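Local structure of soluble lytic transglycosylase B3 (Pseudomonas aeruginosa, 5ANZ) at residues A[49-54]-A[159-164]. The protein probably cleaves the glycan strands of bacterial peptidoglycan as a lytic transglycosylase taking part in cell-wall turnover, and binds a calcium ion. Sequence-based numbering, arbitrary orientation.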
ATOM      1  N   GLU A  49     -23.957  -5.032  23.373  1.00 45.41           N
ATOM      2  CA  GLU A  49     -23.930  -6.213  24.222  1.00 46.75           C
ATOM      3  C   GLU A  49     -24.673  -7.367  23.556  1.00 48.01           C
ATOM      4  O   GLU A  49     -24.228  -8.514  23.610  1.00 41.75           O
ATOM      5  CB  GLU A  49     -24.540  -5.915  25.595  1.00 58.54           C
ATOM      6  CG  GLU A  49     -23.737  -4.933  26.440  1.00 68.76           C
ATOM      7  CD  GLU A  49     -23.827  -3.503  25.934  1.00 76.33           C
ATOM      8  OE1 GLU A  49     -24.571  -3.255  24.961  1.00 76.45           O
ATOM      9  OE2 GLU A  49     -23.152  -2.624  26.512  1.00 79.02           O
ATOM     10  N   GLN A  50     -25.809  -7.064  22.936  1.00 46.21           N
ATOM     11  CA  GLN A  50     -26.547  -8.077  22.191  1.00 47.56           C
ATOM     12  C   GLN A  50     -25.691  -8.609  21.047  1.00 42.69           C
ATOM     13  O   GLN A  50     -25.579  -9.819  20.858  1.00 47.56           O
ATOM     14  CB  GLN A  50     -27.869  -7.516  21.658  1.00 47.43           C
ATOM     15  CG  GLN A  50     -29.008  -7.519  22.680  1.00 52.73           C
ATOM     16  CD  GLN A  50     -30.179  -6.656  22.247  1.00 57.28           C
ATOM     17  OE1 GLN A  50     -30.115  -5.968  21.227  1.00 55.98           O
ATOM     18  NE2 GLN A  50     -31.259  -6.686  23.022  1.00 66.06           N
ATOM     19  N   TRP A  51     -25.077  -7.710  20.286  1.00 40.60           N
ATOM     20  CA  TRP A  51     -24.222  -8.159  19.202  1.00 42.70           C
ATOM     21  C   TRP A  51     -23.080  -9.012  19.761  1.00 41.50           C
ATOM     22  O   TRP A  51     -22.739 -10.048  19.194  1.00 37.25           O
ATOM     23  CB  TRP A  51     -23.655  -6.984  18.390  1.00 39.12           C
ATOM     24  CG  TRP A  51     -22.511  -7.457  17.553  1.00 38.91           C
ATOM     25  CD1 TRP A  51     -22.572  -7.969  16.287  1.00 36.46           C
ATOM     26  CD2 TRP A  51     -21.136  -7.525  17.949  1.00 35.61           C
ATOM     27  NE1 TRP A  51     -21.310  -8.339  15.870  1.00 34.82           N
ATOM     28  CE2 TRP A  51     -20.416  -8.080  16.875  1.00 34.55           C
ATOM     29  CE3 TRP A  51     -20.447  -7.176  19.113  1.00 30.81           C
ATOM     30  CZ2 TRP A  51     -19.035  -8.280  16.926  1.00 31.43           C
ATOM     31  CZ3 TRP A  51     -19.072  -7.375  19.160  1.00 30.57           C
ATOM     32  CH2 TRP A  51     -18.386  -7.926  18.078  1.00 30.60           C
ATOM     33  N   ARG A  52     -22.499  -8.581  20.879  1.00 36.04           N
ATOM     34  CA  ARG A  52     -21.343  -9.273  21.453  1.00 34.89           C
ATOM     35  C   ARG A  52     -21.694 -10.675  21.957  1.00 37.14           C
ATOM     36  O   ARG A  52     -20.950 -11.631  21.724  1.00 42.42           O
ATOM     37  CB  ARG A  52     -20.746  -8.452  22.598  1.00 35.59           C
ATOM     38  CG  ARG A  52     -19.548  -9.099  23.246  1.00 37.27           C
ATOM     39  CD  ARG A  52     -19.235  -8.409  24.546  1.00 36.19           C
ATOM     40  NE  ARG A  52     -20.334  -8.593  25.488  1.00 40.66           N
ATOM     41  CZ  ARG A  52     -20.638  -7.751  26.466  1.00 40.26           C
ATOM     42  NH1 ARG A  52     -19.919  -6.654  26.647  1.00 46.13           N
ATOM     43  NH2 ARG A  52     -21.665  -8.010  27.260  1.00 42.30           N
ATOM     44  N   ASP A  53     -22.808 -10.796  22.663  1.00 42.09           N
ATOM     45  CA  ASP A  53     -23.185 -12.094  23.202  1.00 52.63           C
ATOM     46  C   ASP A  53     -23.476 -13.060  22.066  1.00 50.11           C
ATOM     47  O   ASP A  53     -23.173 -14.248  22.165  1.00 48.36           O
ATOM     48  CB  ASP A  53     -24.390 -11.970  24.133  1.00 58.09           C
ATOM     49  CG  ASP A  53     -24.067 -11.192  25.393  1.00 69.82           C
ATOM     50  OD1 ASP A  53     -22.871 -11.102  25.749  1.00 71.99           O
ATOM     51  OD2 ASP A  53     -25.007 -10.669  26.026  1.00 76.85           O
ATOM     52  N   ALA A  54     -24.050 -12.539  20.984  1.00 48.53           N
ATOM     53  CA  ALA A  54     -24.338 -13.356  19.812  1.00 51.38           C
ATOM     54  C   ALA A  54     -23.038 -13.734  19.106  1.00 42.19           C
ATOM     55  O   ALA A  54     -22.882 -14.871  18.657  1.00 52.72           O
ATOM     56  CB  ALA A  54     -25.277 -12.624  18.857  1.00 50.83           C
ATOM     57  N   SER A 159     -11.461  -2.163  18.028  1.00 20.16           N
ATOM     58  CA  SER A 159     -11.661  -1.575  16.707  1.00 22.30           C
ATOM     59  C   SER A 159     -12.415  -2.527  15.782  1.00 21.20           C
ATOM     60  O   SER A 159     -13.382  -2.123  15.123  1.00 22.84           O
ATOM     61  CB  SER A 159     -10.320  -1.187  16.084  1.00 24.36           C
ATOM     62  OG  SER A 159      -9.675  -0.214  16.892  1.00 21.04           O
ATOM     63  N   LEU A 160     -12.002  -3.792  15.745  1.00 22.97           N
ATOM     64  CA  LEU A 160     -12.677  -4.751  14.866  1.00 24.53           C
ATOM     65  C   LEU A 160     -14.093  -5.093  15.337  1.00 27.93           C
ATOM     66  O   LEU A 160     -14.979  -5.323  14.506  1.00 26.56           O
ATOM     67  CB  LEU A 160     -11.851  -6.025  14.717  1.00 22.92           C
ATOM     68  CG  LEU A 160     -10.546  -5.829  13.923  1.00 26.79           C
ATOM     69  CD1 LEU A 160      -9.697  -7.096  13.962  1.00 22.07           C
ATOM     70  CD2 LEU A 160     -10.835  -5.408  12.489  1.00 24.06           C
ATOM     71  N   ALA A 161     -14.324  -5.128  16.651  1.00 26.29           N
ATOM     72  CA  ALA A 161     -15.679  -5.336  17.162  1.00 25.62           C
ATOM     73  C   ALA A 161     -16.584  -4.176  16.783  1.00 30.55           C
ATOM     74  O   ALA A 161     -17.757  -4.371  16.440  1.00 29.51           O
ATOM     75  CB  ALA A 161     -15.653  -5.516  18.691  1.00 22.72           C
ATOM     76  N   THR A 162     -16.038  -2.964  16.844  1.00 26.19           N
ATOM     77  CA  THR A 162     -16.785  -1.783  16.446  1.00 25.83           C
ATOM     78  C   THR A 162     -17.231  -1.917  14.988  1.00 29.61           C
ATOM     79  O   THR A 162     -18.409  -1.760  14.681  1.00 30.41           O
ATOM     80  CB  THR A 162     -15.956  -0.498  16.620  1.00 26.51           C
ATOM     81  OG1 THR A 162     -15.690  -0.303  18.020  1.00 27.27           O
ATOM     82  CG2 THR A 162     -16.730   0.700  16.084  1.00 26.85           C
ATOM     83  N   LEU A 163     -16.288  -2.235  14.102  1.00 27.28           N
ATOM     84  CA  LEU A 163     -16.615  -2.392  12.676  1.00 27.72           C
ATOM     85  C   LEU A 163     -17.574  -3.558  12.420  1.00 32.56           C
ATOM     86  O   LEU A 163     -18.445  -3.474  11.555  1.00 36.22           O
ATOM     87  CB  LEU A 163     -15.335  -2.589  11.868  1.00 24.95           C
ATOM     88  CG  LEU A 163     -14.367  -1.410  11.883  1.00 30.96           C
ATOM     89  CD1 LEU A 163     -13.100  -1.783  11.145  1.00 29.16           C
ATOM     90  CD2 LEU A 163     -15.005  -0.190  11.237  1.00 33.03           C
ATOM     91  N   ALA A 164     -17.411  -4.649  13.165  1.00 26.74           N
ATOM     92  CA  ALA A 164     -18.329  -5.779  13.035  1.00 34.05           C
ATOM     93  C   ALA A 164     -19.747  -5.371  13.428  1.00 38.28           C
ATOM     94  O   ALA A 164     -20.731  -5.725  12.762  1.00 38.37           O
ATOM     95  CB  ALA A 164     -17.854  -6.952  13.887  1.00 30.01           C
TER
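Behind Ala161 and Ala164, the two alanines that meet Trp51, the hydroxyl OG1 of Thr162 is gripped twice: it donates to Arg158 O, one turn back in its own helix, and accepts from Asp79 N. Threonine suits this place because its hydroxyl can do both, while its CB points away from helix 48-61. Across the interface no hydrogen bond forms; the contact rests on one indole and two methyls. Trp51 CG lies anti to the backbone N (chi1 164°), which carries the benzo half of the ring toward helix 156-166. There CZ2 meets Ala164 CB at 3.5 Å, the methyl approaching obliquely, and CH2 meets Ala161 CB at 3.7 Å. Ala161 O lies over one face of the indole, 4.0 Å from its plane and nearer the border of the ring than its middle. Being three residues apart, the alanines show neighbouring methyls, and their short side chains admit the wide indole between the two backbones, which stay 8.9 Å apart from Trp51 CA to Ala164 CA. The indole N-H, NE1, makes a hydrogen bond beyond the two segments. Phe48, Phe55, Phe73, His174 and Leu177 also touch the indole. Trp51 thus joins helix 48-61 to helix 156-166 through an aromatic-rich cluster, a large aromatic side chain packed against a small-residue helix face among the helices of the Slt35-like transglycosylase domain.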